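Local coordinates for protein putative rhamnosidase (Streptomyces avermitilis, PDB 3W5M) that hydrolyses terminal non-reducing alpha-L-rhamnose from plant flavonoids and gum arabic, and binds L-rhamnose through a calcium-dependent carbohydrate-binding module, at residues 133-138 with 235-240; 139-144 with 157-162; 489-494 with 582-587; 510-515 with 586-591. One frame throughout, in Å; residues are numbered along the deposited sequence.

Interaction 1 of 4, residues 133-138 with 235-240; sequences PSLEGS and GWICVL
The S138 hydroxyl stands anti to its backbone N (chi1 -163°), a rotation that brings OG to the carbonyl oxygen of C238, while L135 carries CG anti to its carbonyl carbon and beside its N (chi1 -64°). S138 OG donates to C238 O at 2.7 Å, the donor tilted 31° from the carbonyl plane. The S138 CB packs 3.8 Å from V239 CG2, and I237 CG1 passes within 3.5 Å of S138 OG. L135 CD1 meets I237 CG2 at 3.9 Å, its CD2 lies by C238 CA, and S134 O is 3.4 Å from V239 CG2. A type II turn from L135 to S138, closed by S138 N to L135 O, folds loop 133-138 against the strand. An alanine at S138 would probably leave C238 O without this donor and S253 OG without one partner. Within the CBM67 module, strand 235-244 runs between strands 171-179 and 247-252, while L135 also reaches A175 and the S138 side chain touches F252.

Interaction 2 of 4, residues 139-144 with 157-162; sequences SWIWFP and RWFRRT
One face of the W142 indole carries the aliphatic part of R157, whose CG sits 3.3 Å above the ring plane, displaced toward the rim, and the two side chains cross at about a right angle. F159 CZ lies 4.1 Å above the same plane. The F159 ring meets the 142-143 peptide with its edge: W142 C is in the ring plane, 3.6 Å from F159 CE2, and F143 N is 3.7 Å from F159 CZ. The F143 ring has P144 CD over one face. R157 is bent at chi2 (-71°), which turns CD to F143 CB at 3.6 Å, and F143 CB lies near the plane of the guanidinium, at its edge. I141 CD1 adds an apolar contact, 4.1 Å from F159 CD2. An alanine at R157 would probably open a gap over the indole face and beside F143 CB, and leave E145 without its salt-bridge partner. E145 OE2 also accepts the indole N-H of W142, which places one carboxylate beside both the indole and the guanidinium. The W142 side chain lies about 4 Å from that of N228, a calcium ligand. No hydrogen bond joins the two segments; carbon packing does, and E145 supplies the polar tie.

Interaction 3 of 4, residues 489-494 with 582-587; sequences RKVTEP and PSTTSV
V491 and T584 face each other through methyl groups, and the torsions of both decide the fit. In V491, CG1 is anti to the backbone N (chi1 179°) and CG2 is anti to the carbonyl carbon, so each methyl meets a different part of the opposing chain. CG1 of V491 approaches P582 O at 3.7 Å. CG2 of V491 rests on the following peptide, 3.6 Å from S583 C and 3.7 Å from T584 N. T584 holds OG1 between its N and its carbonyl carbon (chi1 64°), the more hindered position, and this leaves CG2 beside the backbone N, 4.0 Å from both V491 CG2 and K490 CA. K490 and R489 point their first side-chain bond away, and it is K490 CA and R489 C that lie nearest the threonine methyl. S586, with OG beside its own N (chi1 -57°), accepts the backbone N-H of S583 at 3.0 Å between S583 N and S586 OG, while S586 N bonds back to S583 O at 3.0 Å. The bond pair fastens the turn that presents T584. V491 also touches L501, and P582 touches F499, both on strand 498-503, the sheet neighbour of strand 480-493. The arrangement is that of a connecting loop laid on a strand near the surface of the concanavalin-like beta-sandwich domain, away from the annotated sugar and calcium sites.

Interaction 4 of 4, residues 510-515 with 586-591; sequences SVRLRV and SVTGRV
S510 and R590 form a hydrogen-bonded antiparallel pair: R590 N donates to S510 O at 2.8 Å, while the return bond from S510 N to R590 O is weak at 3.3 Å. The next such pair, R512 with T588, is held by R512 N to T588 O (2.8 Å) and T588 N to R512 O (3.0 Å). R514 N continues the ladder to S586 O at 2.9 Å. Besides T588 N, R512 O takes a water that also bonds T588 OG1. S586 OG, already accepting S583 N, shares a second water with R514 O, 2.6 Å from S586 OG. On the face bearing S510, R512, T588 and R590, R590 NH2 hydrogen-bonds P563 O and, weakly, S510 OG (N-H...O angle 123°). R512 lies alongside T588, the threonine CB over one face of its guanidinium, and finds its charge partners in E485 and E562. The face bearing V511, L513 and V587 is apolar, with V511 CB and V587 CG1 3.8 Å apart. The two faces differ: V511 and V587 pack on V573, while the guanidiniums of R512 and R590, their planes 70° apart, are probably kept compatible by the nearby carboxylates.

Interactions 1 and 2 belong to the CBM67 module, their centres about 13 Å apart, with 139-144 to 157-162 nested along the chain inside the loop closed by 133-138 and 235-240. They touch directly: W236 O probably hydrogen-bonds I141 N, and the W236 indole meets F159, linking strands 139-142, 156-165 and 235-244. Interactions 3 and 4 come later, in the concanavalin-like domain, with centres about 11 Å apart; they share S586 and V587, and strand 587-594 lies between 480-493 and 510-515 in one sheet. The two groups are separate, centres 39 to 48 Å apart, consistent with a modular enzyme whose rhamnose-binding module is built separately from the concanavalin-like domain.

Interaction 1 of 4, residues 133-138 with 235-240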
loop_
_atom_site.group_PDB
_atom_site.type_symbol
_atom_site.label_atom_id
_atom_site.label_comp_id
_atom_site.label_asym_id
_atom_site.label_seq_id
_atom_site.Cartn_x
_atom_site.Cartn_y
_atom_site.Cartn_z
ATOM N N PRO A 133 29.120 -10.835 3.228
ATOM C CA PRO A 133 30.558 -10.997 3.002
ATOM C C PRO A 133 30.973 -9.944 1.974
ATOM O O PRO A 133 30.316 -9.828 0.956
ATOM C CB PRO A 133 30.631 -12.393 2.384
ATOM C CG PRO A 133 29.518 -13.139 3.061
ATOM C CD PRO A 133 28.418 -12.138 3.289
ATOM N N SER A 134 32.001 -9.149 2.268
ATOM C CA SER A 134 32.333 -7.994 1.434
ATOM C C SER A 134 33.567 -8.202 0.536
ATOM O O SER A 134 34.336 -9.142 0.705
ATOM C CB SER A 134 32.577 -6.770 2.307
ATOM O OG SER A 134 33.918 -6.730 2.740
ATOM N N LEU A 135 33.756 -7.281 -0.390
ATOM C CA LEU A 135 34.839 -7.375 -1.362
ATOM C C LEU A 135 36.103 -6.651 -0.907
ATOM O O LEU A 135 37.111 -6.629 -1.624
ATOM C CB LEU A 135 34.353 -6.818 -2.699
ATOM C CG LEU A 135 33.210 -7.624 -3.323
ATOM C CD1 LEU A 135 32.716 -6.843 -4.526
ATOM C CD2 LEU A 135 33.705 -9.023 -3.728
ATOM N N GLU A 136 36.053 -6.070 0.292
ATOM C CA GLU A 136 37.167 -5.315 0.870
ATOM C C GLU A 136 38.385 -6.212 1.056
ATOM O O GLU A 136 38.274 -7.357 1.494
ATOM C CB GLU A 136 36.754 -4.698 2.212
ATOM C CG GLU A 136 35.503 -3.849 2.087
ATOM C CD GLU A 136 35.257 -2.913 3.262
ATOM O OE1 GLU A 136 36.226 -2.487 3.935
ATOM O OE2 GLU A 136 34.073 -2.588 3.496
ATOM N N GLY A 137 39.546 -5.698 0.694
ATOM C CA GLY A 137 40.754 -6.514 0.710
ATOM C C GLY A 137 41.014 -7.216 -0.614
ATOM O O GLY A 137 42.100 -7.740 -0.807
ATOM N N SER A 138 40.040 -7.220 -1.529
ATOM C CA SER A 138 40.214 -7.870 -2.812
ATOM C C SER A 138 40.608 -6.864 -3.896
ATOM O O SER A 138 40.659 -5.642 -3.655
ATOM C CB SER A 138 38.944 -8.615 -3.225
ATOM O OG SER A 138 39.282 -9.527 -4.245
ATOM N N GLY A 235 37.055 -5.807 -15.651
ATOM C CA GLY A 235 37.690 -6.367 -14.482
ATOM C C GLY A 235 36.688 -7.230 -13.734
ATOM O O GLY A 235 35.473 -7.050 -13.875
ATOM N N TRP A 236 37.185 -8.124 -12.889
ATOM C CA TRP A 236 36.256 -8.923 -12.064
ATOM C C TRP A 236 36.918 -9.064 -10.700
ATOM O O TRP A 236 38.139 -8.903 -10.573
ATOM C CB TRP A 236 35.879 -10.279 -12.729
ATOM C CG TRP A 236 36.989 -11.272 -12.771
ATOM C CD1 TRP A 236 37.965 -11.384 -13.728
ATOM C CD2 TRP A 236 37.277 -12.283 -11.790
ATOM N NE1 TRP A 236 38.835 -12.401 -13.399
ATOM C CE2 TRP A 236 38.428 -12.983 -12.231
ATOM C CE3 TRP A 236 36.651 -12.683 -10.606
ATOM C CZ2 TRP A 236 38.988 -14.054 -11.516
ATOM C CZ3 TRP A 236 37.210 -13.761 -9.888
ATOM C CH2 TRP A 236 38.368 -14.418 -10.346
ATOM N N ILE A 237 36.111 -9.289 -9.667
ATOM C CA ILE A 237 36.632 -9.280 -8.321
ATOM C C ILE A 237 35.889 -10.354 -7.512
ATOM O O ILE A 237 34.678 -10.580 -7.737
ATOM C CB ILE A 237 36.391 -7.875 -7.711
ATOM C CG1 ILE A 237 37.057 -7.737 -6.322
ATOM C CG2 ILE A 237 34.875 -7.561 -7.674
ATOM C CD1 ILE A 237 37.166 -6.277 -5.842
ATOM N N CYS A 238 36.579 -11.019 -6.582
ATOM C CA CYS A 238 35.873 -11.968 -5.722
ATOM C C CYS A 238 36.533 -12.090 -4.358
ATOM O O CYS A 238 37.699 -11.681 -4.178
ATOM C CB CYS A 238 35.738 -13.355 -6.392
ATOM S SG CYS A 238 37.270 -14.321 -6.415
ATOM N N VAL A 239 35.768 -12.610 -3.390
ATOM C CA VAL A 239 36.346 -13.130 -2.149
ATOM C C VAL A 239 35.693 -14.479 -1.868
ATOM O O VAL A 239 34.472 -14.618 -1.949
ATOM C CB VAL A 239 36.139 -12.219 -0.908
ATOM C CG1 VAL A 239 36.838 -12.821 0.317
ATOM C CG2 VAL A 239 36.675 -10.816 -1.152
ATOM N N LEU A 240 36.526 -15.450 -1.553
ATOM C CA LEU A 240 36.042 -16.745 -1.082
ATOM C C LEU A 240 36.344 -16.782 0.406
ATOM O O LEU A 240 37.507 -16.718 0.809
ATOM C CB LEU A 240 36.722 -17.888 -1.837
ATOM C CG LEU A 240 36.525 -19.330 -1.305
ATOM C CD1 LEU A 240 35.082 -19.753 -1.518
ATOM C CD2 LEU A 240 37.480 -20.252 -2.045
#

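Interaction 2 of 4, residues 139-144 with 157-162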
loop_
_atom_site.group_PDB
_atom_site.type_symbol
_atom_site.label_atom_id
_atom_site.label_comp_id
_atom_site.label_asym_id
_atom_site.label_seq_id
_atom_site.Cartn_x
_atom_site.Cartn_y
_atom_site.Cartn_z
ATOM N N SER A 139 40.907 -7.388 -5.074
ATOM C CA SER A 139 41.303 -6.552 -6.208
ATOM C C SER A 139 40.494 -6.906 -7.424
ATOM O O SER A 139 40.150 -8.093 -7.632
ATOM C CB SER A 139 42.765 -6.804 -6.514
ATOM O OG SER A 139 43.542 -6.384 -5.413
ATOM N N TRP A 140 40.179 -5.894 -8.240
ATOM C CA TRP A 140 39.626 -6.125 -9.566
ATOM C C TRP A 140 40.758 -6.590 -10.456
ATOM O O TRP A 140 41.809 -5.946 -10.487
ATOM C CB TRP A 140 39.062 -4.846 -10.179
ATOM C CG TRP A 140 37.879 -4.302 -9.444
ATOM C CD1 TRP A 140 37.898 -3.442 -8.404
ATOM C CD2 TRP A 140 36.504 -4.532 -9.758
ATOM N NE1 TRP A 140 36.611 -3.152 -7.999
ATOM C CE2 TRP A 140 35.734 -3.804 -8.821
ATOM C CE3 TRP A 140 35.842 -5.290 -10.739
ATOM C CZ2 TRP A 140 34.329 -3.789 -8.844
ATOM C CZ3 TRP A 140 34.455 -5.300 -10.744
ATOM C CH2 TRP A 140 33.708 -4.546 -9.801
ATOM N N ILE A 141 40.573 -7.722 -11.131
ATOM C CA ILE A 141 41.628 -8.258 -11.985
ATOM C C ILE A 141 41.161 -8.453 -13.418
ATOM O O ILE A 141 39.951 -8.541 -13.698
ATOM C CB ILE A 141 42.257 -9.574 -11.428
ATOM C CG1 ILE A 141 41.237 -10.707 -11.324
ATOM C CG2 ILE A 141 42.881 -9.319 -10.090
ATOM C CD1 ILE A 141 41.902 -12.062 -11.151
ATOM N N TRP A 142 42.134 -8.495 -14.337
ATOM C CA TRP A 142 41.869 -8.808 -15.732
ATOM C C TRP A 142 43.088 -9.475 -16.310
ATOM O O TRP A 142 44.076 -9.679 -15.612
ATOM C CB TRP A 142 41.525 -7.500 -16.503
ATOM C CG TRP A 142 40.868 -7.723 -17.788
ATOM C CD1 TRP A 142 41.378 -7.428 -19.035
ATOM C CD2 TRP A 142 39.553 -8.256 -18.011
ATOM N NE1 TRP A 142 40.462 -7.751 -20.002
ATOM C CE2 TRP A 142 39.339 -8.264 -19.416
ATOM C CE3 TRP A 142 38.541 -8.740 -17.165
ATOM C CZ2 TRP A 142 38.151 -8.756 -20.002
ATOM C CZ3 TRP A 142 37.348 -9.218 -17.754
ATOM C CH2 TRP A 142 37.176 -9.216 -19.162
ATOM N N PHE A 143 43.018 -9.827 -17.586
ATOM C CA PHE A 143 44.205 -10.244 -18.318
ATOM C C PHE A 143 45.199 -9.058 -18.422
ATOM O O PHE A 143 44.759 -7.889 -18.517
ATOM C CB PHE A 143 43.812 -10.778 -19.701
ATOM C CG PHE A 143 44.995 -11.272 -20.493
ATOM C CD1 PHE A 143 45.482 -12.563 -20.299
ATOM C CD2 PHE A 143 45.691 -10.409 -21.347
ATOM C CE1 PHE A 143 46.591 -13.010 -20.997
ATOM C CE2 PHE A 143 46.825 -10.846 -22.026
ATOM C CZ PHE A 143 47.270 -12.149 -21.859
ATOM N N PRO A 144 46.523 -9.338 -18.371
ATOM C CA PRO A 144 47.502 -8.246 -18.444
ATOM C C PRO A 144 47.593 -7.680 -19.852
ATOM O O PRO A 144 48.513 -8.018 -20.606
ATOM C CB PRO A 144 48.825 -8.918 -18.033
ATOM C CG PRO A 144 48.622 -10.375 -18.365
ATOM C CD PRO A 144 47.174 -10.616 -17.998
ATOM N N ARG A 157 38.041 -13.257 -21.322
ATOM C CA ARG A 157 39.334 -13.694 -20.776
ATOM C C ARG A 157 39.077 -14.828 -19.777
ATOM O O ARG A 157 37.968 -14.953 -19.259
ATOM C CB ARG A 157 40.092 -12.547 -20.124
ATOM C CG ARG A 157 40.323 -11.380 -21.093
ATOM C CD ARG A 157 41.340 -11.754 -22.147
ATOM N NE ARG A 157 41.648 -10.672 -23.091
ATOM C CZ ARG A 157 41.369 -10.694 -24.399
ATOM N NH1 ARG A 157 40.735 -11.730 -24.959
ATOM N NH2 ARG A 157 41.748 -9.654 -25.177
ATOM N N TRP A 158 40.093 -15.659 -19.567
ATOM C CA TRP A 158 39.949 -16.866 -18.745
ATOM C C TRP A 158 40.952 -16.809 -17.595
ATOM O O TRP A 158 42.084 -16.298 -17.771
ATOM C CB TRP A 158 40.173 -18.105 -19.634
ATOM C CG TRP A 158 39.099 -18.256 -20.689
ATOM C CD1 TRP A 158 37.945 -18.980 -20.585
ATOM C CD2 TRP A 158 39.074 -17.648 -21.999
ATOM N NE1 TRP A 158 37.208 -18.866 -21.740
ATOM C CE2 TRP A 158 37.872 -18.049 -22.618
ATOM C CE3 TRP A 158 39.956 -16.801 -22.701
ATOM C CZ2 TRP A 158 37.519 -17.642 -23.915
ATOM C CZ3 TRP A 158 39.606 -16.381 -23.974
ATOM C CH2 TRP A 158 38.394 -16.803 -24.572
ATOM N N PHE A 159 40.559 -17.345 -16.437
ATOM C CA PHE A 159 41.334 -17.231 -15.201
ATOM C C PHE A 159 41.266 -18.525 -14.421
ATOM O O PHE A 159 40.184 -19.142 -14.354
ATOM C CB PHE A 159 40.749 -16.137 -14.309
ATOM C CG PHE A 159 40.691 -14.790 -14.994
ATOM C CD1 PHE A 159 39.637 -14.514 -15.856
ATOM C CD2 PHE A 159 41.713 -13.848 -14.842
ATOM C CE1 PHE A 159 39.576 -13.299 -16.541
ATOM C CE2 PHE A 159 41.641 -12.624 -15.517
ATOM C CZ PHE A 159 40.589 -12.361 -16.357
ATOM N N ARG A 160 42.398 -18.876 -13.817
ATOM C CA ARG A 160 42.500 -20.045 -12.946
ATOM C C ARG A 160 43.281 -19.747 -11.692
ATOM O O ARG A 160 44.231 -18.944 -11.709
ATOM C CB ARG A 160 43.224 -21.186 -13.680
ATOM C CG ARG A 160 42.390 -21.919 -14.720
ATOM C CD ARG A 160 43.193 -22.991 -15.480
ATOM N NE ARG A 160 43.932 -23.904 -14.599
ATOM C CZ ARG A 160 43.449 -25.049 -14.129
ATOM N NH1 ARG A 160 42.228 -25.445 -14.448
ATOM N NH2 ARG A 160 44.211 -25.818 -13.347
ATOM N N ARG A 161 42.913 -20.436 -10.613
ATOM C CA ARG A 161 43.720 -20.434 -9.398
ATOM C C ARG A 161 43.488 -21.718 -8.631
ATOM O O ARG A 161 42.370 -22.163 -8.440
ATOM C CB ARG A 161 43.451 -19.229 -8.491
ATOM C CG ARG A 161 44.467 -19.109 -7.360
ATOM C CD ARG A 161 44.304 -17.857 -6.518
ATOM N NE ARG A 161 45.098 -17.943 -5.295
ATOM C CZ ARG A 161 45.170 -16.978 -4.388
ATOM N NH1 ARG A 161 44.505 -15.841 -4.568
ATOM N NH2 ARG A 161 45.924 -17.151 -3.310
ATOM N N THR A 162 44.589 -22.327 -8.238
ATOM C CA THR A 162 44.522 -23.488 -7.352
ATOM C C THR A 162 44.961 -23.044 -5.973
ATOM O O THR A 162 46.070 -22.532 -5.823
ATOM C CB THR A 162 45.397 -24.648 -7.858
ATOM O OG1 THR A 162 44.907 -25.067 -9.133
ATOM C CG2 THR A 162 45.341 -25.829 -6.866
#

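Interaction 3 of 4, residues 489-494 with 582-587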
loop_
_atom_site.group_PDB
_atom_site.type_symbol
_atom_site.label_atom_id
_atom_site.label_comp_id
_atom_site.label_asym_id
_atom_site.label_seq_id
_atom_site.Cartn_x
_atom_site.Cartn_y
_atom_site.Cartn_z
ATOM N N ARG A 489 -7.958 -23.213 -5.170
ATOM C CA ARG A 489 -9.209 -23.734 -5.705
ATOM C C ARG A 489 -8.959 -24.900 -6.642
ATOM O O ARG A 489 -9.859 -25.705 -6.882
ATOM C CB ARG A 489 -9.965 -22.631 -6.443
ATOM C CG ARG A 489 -10.421 -21.503 -5.538
ATOM C CD ARG A 489 -11.153 -20.418 -6.318
ATOM N NE ARG A 489 -12.541 -20.729 -6.713
ATOM C CZ ARG A 489 -13.415 -21.483 -6.032
ATOM N NH1 ARG A 489 -13.095 -22.053 -4.867
ATOM N NH2 ARG A 489 -14.630 -21.666 -6.528
ATOM N N LYS A 490 -7.745 -24.973 -7.186
ATOM C CA LYS A 490 -7.300 -26.090 -8.024
ATOM C C LYS A 490 -5.783 -26.100 -8.190
ATOM O O LYS A 490 -5.106 -25.073 -8.018
ATOM C CB LYS A 490 -7.955 -26.059 -9.411
ATOM C CG LYS A 490 -7.487 -24.920 -10.291
ATOM C CD LYS A 490 -7.813 -25.201 -11.745
ATOM C CE LYS A 490 -7.685 -23.923 -12.543
ATOM N NZ LYS A 490 -7.777 -24.124 -14.014
ATOM N N VAL A 491 -5.274 -27.276 -8.546
ATOM C CA VAL A 491 -3.860 -27.527 -8.783
ATOM C C VAL A 491 -3.729 -28.053 -10.206
ATOM O O VAL A 491 -4.432 -28.993 -10.596
ATOM C CB VAL A 491 -3.327 -28.589 -7.789
ATOM C CG1 VAL A 491 -1.853 -28.883 -8.033
ATOM C CG2 VAL A 491 -3.536 -28.131 -6.363
ATOM N N THR A 492 -2.872 -27.429 -11.000
ATOM C CA THR A 492 -2.532 -27.966 -12.306
ATOM C C THR A 492 -1.039 -28.297 -12.323
ATOM O O THR A 492 -0.286 -27.847 -11.461
ATOM C CB THR A 492 -2.872 -27.004 -13.473
ATOM O OG1 THR A 492 -2.083 -25.813 -13.382
ATOM C CG2 THR A 492 -4.325 -26.631 -13.471
ATOM N N GLU A 493 -0.624 -29.104 -13.291
ATOM C CA GLU A 493 0.785 -29.399 -13.510
ATOM C C GLU A 493 1.081 -29.191 -14.985
ATOM O O GLU A 493 1.059 -30.165 -15.758
ATOM C CB GLU A 493 1.110 -30.842 -13.072
ATOM C CG GLU A 493 2.593 -31.188 -13.184
ATOM C CD GLU A 493 2.942 -32.631 -12.775
ATOM O OE1 GLU A 493 2.039 -33.423 -12.397
ATOM O OE2 GLU A 493 4.149 -32.972 -12.829
ATOM N N PRO A 494 1.313 -27.925 -15.405
ATOM C CA PRO A 494 1.538 -27.623 -16.831
ATOM C C PRO A 494 2.891 -28.032 -17.420
ATOM O O PRO A 494 3.042 -28.023 -18.643
ATOM C CB PRO A 494 1.365 -26.095 -16.911
ATOM C CG PRO A 494 1.617 -25.610 -15.533
ATOM C CD PRO A 494 1.175 -26.696 -14.595
ATOM N N PRO A 582 1.701 -31.414 -4.710
ATOM C CA PRO A 582 0.876 -30.544 -3.869
ATOM C C PRO A 582 -0.617 -30.770 -4.098
ATOM O O PRO A 582 -1.034 -31.105 -5.199
ATOM C CB PRO A 582 1.260 -29.123 -4.307
ATOM C CG PRO A 582 2.002 -29.260 -5.591
ATOM C CD PRO A 582 2.555 -30.664 -5.649
ATOM N N SER A 583 -1.404 -30.595 -3.054
ATOM C CA SER A 583 -2.845 -30.610 -3.177
ATOM C C SER A 583 -3.319 -29.199 -2.883
ATOM O O SER A 583 -2.494 -28.303 -2.598
ATOM C CB SER A 583 -3.451 -31.617 -2.203
ATOM O OG SER A 583 -3.039 -31.341 -0.883
ATOM N N THR A 584 -4.627 -28.981 -2.959
ATOM C CA THR A 584 -5.173 -27.649 -2.714
ATOM C C THR A 584 -4.874 -27.183 -1.286
ATOM O O THR A 584 -4.812 -25.975 -1.032
ATOM C CB THR A 584 -6.689 -27.549 -2.998
ATOM O OG1 THR A 584 -7.419 -28.392 -2.091
ATOM C CG2 THR A 584 -7.016 -27.920 -4.444
ATOM N N THR A 585 -4.684 -28.119 -0.357
ATOM C CA THR A 585 -4.424 -27.727 1.020
ATOM C C THR A 585 -2.974 -27.251 1.218
ATOM O O THR A 585 -2.670 -26.666 2.247
ATOM C CB THR A 585 -4.741 -28.835 2.058
ATOM O OG1 THR A 585 -3.991 -30.003 1.737
ATOM C CG2 THR A 585 -6.239 -29.153 2.133
ATOM N N SER A 586 -2.101 -27.475 0.243
ATOM C CA SER A 586 -0.678 -27.133 0.405
ATOM C C SER A 586 -0.402 -25.622 0.436
ATOM O O SER A 586 0.624 -25.196 0.960
ATOM C CB SER A 586 0.146 -27.725 -0.720
ATOM O OG SER A 586 -0.057 -29.136 -0.747
ATOM N N VAL A 587 -1.283 -24.852 -0.192
ATOM C CA VAL A 587 -1.083 -23.401 -0.371
ATOM C C VAL A 587 -2.399 -22.661 -0.082
ATOM O O VAL A 587 -3.451 -22.972 -0.652
ATOM C CB VAL A 587 -0.547 -23.072 -1.793
ATOM C CG1 VAL A 587 -0.445 -21.566 -2.027
ATOM C CG2 VAL A 587 0.816 -23.704 -2.035
#

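Interaction 4 of 4, residues 510-515 with 586-591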
loop_
_atom_site.group_PDB
_atom_site.type_symbol
_atom_site.label_atom_id
_atom_site.label_comp_id
_atom_site.label_asym_id
_atom_site.label_seq_id
_atom_site.Cartn_x
_atom_site.Cartn_y
_atom_site.Cartn_z
ATOM N N SER A 510 0.571 -12.983 1.163
ATOM C CA SER A 510 1.539 -14.055 0.928
ATOM C C SER A 510 0.854 -15.371 1.329
ATOM O O SER A 510 -0.241 -15.352 1.857
ATOM C CB SER A 510 2.845 -13.823 1.735
ATOM O OG SER A 510 2.586 -13.706 3.122
ATOM N N VAL A 511 1.496 -16.504 1.099
ATOM C CA VAL A 511 0.804 -17.764 1.301
ATOM C C VAL A 511 1.191 -18.437 2.620
ATOM O O VAL A 511 2.154 -18.059 3.262
ATOM C CB VAL A 511 1.009 -18.717 0.097
ATOM C CG1 VAL A 511 0.823 -17.959 -1.197
ATOM C CG2 VAL A 511 2.361 -19.410 0.151
ATOM N N ARG A 512 0.398 -19.401 3.032
ATOM C CA ARG A 512 0.847 -20.418 3.980
ATOM C C ARG A 512 1.096 -21.667 3.162
ATOM O O ARG A 512 0.204 -22.107 2.401
ATOM C CB ARG A 512 -0.246 -20.696 5.010
ATOM C CG ARG A 512 0.085 -21.901 5.897
ATOM C CD ARG A 512 -0.781 -21.965 7.146
ATOM N NE ARG A 512 -2.192 -22.131 6.814
ATOM C CZ ARG A 512 -3.092 -21.158 6.902
ATOM N NH1 ARG A 512 -2.739 -19.946 7.318
ATOM N NH2 ARG A 512 -4.347 -21.405 6.565
ATOM N N LEU A 513 2.294 -22.228 3.323
ATOM C CA LEU A 513 2.700 -23.467 2.669
ATOM C C LEU A 513 2.689 -24.554 3.730
ATOM O O LEU A 513 3.263 -24.346 4.822
ATOM C CB LEU A 513 4.107 -23.300 2.121
ATOM C CG LEU A 513 4.819 -24.507 1.528
ATOM C CD1 LEU A 513 4.119 -24.999 0.247
ATOM C CD2 LEU A 513 6.289 -24.201 1.294
ATOM N N ARG A 514 2.003 -25.674 3.435
ATOM C CA ARG A 514 2.124 -26.895 4.245
ATOM C C ARG A 514 2.855 -27.935 3.407
ATOM O O ARG A 514 2.524 -28.153 2.238
ATOM C CB ARG A 514 0.774 -27.476 4.687
ATOM C CG ARG A 514 -0.204 -26.535 5.374
ATOM C CD ARG A 514 0.319 -25.931 6.676
ATOM N NE ARG A 514 0.671 -26.934 7.689
ATOM C CZ ARG A 514 -0.186 -27.494 8.538
ATOM N NH1 ARG A 514 -1.472 -27.168 8.505
ATOM N NH2 ARG A 514 0.256 -28.388 9.421
ATOM N N VAL A 515 3.882 -28.544 3.981
ATOM C CA VAL A 515 4.711 -29.491 3.239
ATOM C C VAL A 515 5.364 -30.492 4.197
ATOM O O VAL A 515 5.767 -30.144 5.305
ATOM C CB VAL A 515 5.773 -28.761 2.376
ATOM C CG1 VAL A 515 6.695 -27.889 3.245
ATOM C CG2 VAL A 515 6.579 -29.732 1.525
ATOM N N SER A 586 -2.101 -27.475 0.243
ATOM C CA SER A 586 -0.678 -27.133 0.405
ATOM C C SER A 586 -0.402 -25.622 0.436
ATOM O O SER A 586 0.624 -25.196 0.960
ATOM C CB SER A 586 0.146 -27.725 -0.720
ATOM O OG SER A 586 -0.057 -29.136 -0.747
ATOM N N VAL A 587 -1.283 -24.852 -0.192
ATOM C CA VAL A 587 -1.083 -23.401 -0.371
ATOM C C VAL A 587 -2.399 -22.661 -0.082
ATOM O O VAL A 587 -3.451 -22.972 -0.652
ATOM C CB VAL A 587 -0.547 -23.072 -1.793
ATOM C CG1 VAL A 587 -0.445 -21.566 -2.027
ATOM C CG2 VAL A 587 0.816 -23.704 -2.035
ATOM N N THR A 588 -2.342 -21.666 0.805
ATOM C CA THR A 588 -3.524 -20.857 1.137
ATOM C C THR A 588 -3.061 -19.412 1.093
ATOM O O THR A 588 -2.061 -19.096 1.714
ATOM C CB THR A 588 -4.033 -21.214 2.533
ATOM O OG1 THR A 588 -4.313 -22.637 2.582
ATOM C CG2 THR A 588 -5.292 -20.436 2.879
ATOM N N GLY A 589 -3.768 -18.552 0.368
ATOM C CA GLY A 589 -3.392 -17.137 0.366
ATOM C C GLY A 589 -3.835 -16.436 1.630
ATOM O O GLY A 589 -4.932 -16.702 2.157
ATOM N N ARG A 590 -2.994 -15.519 2.140
ATOM C CA ARG A 590 -3.368 -14.734 3.313
ATOM C C ARG A 590 -3.453 -13.298 2.831
ATOM O O ARG A 590 -2.441 -12.702 2.502
ATOM C CB ARG A 590 -2.345 -14.890 4.435
ATOM C CG ARG A 590 -2.228 -16.349 4.892
ATOM C CD ARG A 590 -1.141 -16.532 5.951
ATOM N NE ARG A 590 0.141 -16.070 5.444
ATOM C CZ ARG A 590 1.101 -15.474 6.163
ATOM N NH1 ARG A 590 0.973 -15.259 7.479
ATOM N NH2 ARG A 590 2.222 -15.096 5.540
ATOM N N VAL A 591 -4.674 -12.798 2.726
ATOM C CA VAL A 591 -4.955 -11.460 2.167
ATOM C C VAL A 591 -4.656 -10.404 3.246
ATOM O O VAL A 591 -5.269 -10.440 4.317
ATOM C CB VAL A 591 -6.433 -11.374 1.765
ATOM C CG1 VAL A 591 -6.807 -9.977 1.251
ATOM C CG2 VAL A 591 -6.745 -12.428 0.695
HETATM O O HOH W 1 -1.738 -24.089 3.227
HETATM O O HOH W 2 0.869 -30.167 1.500
#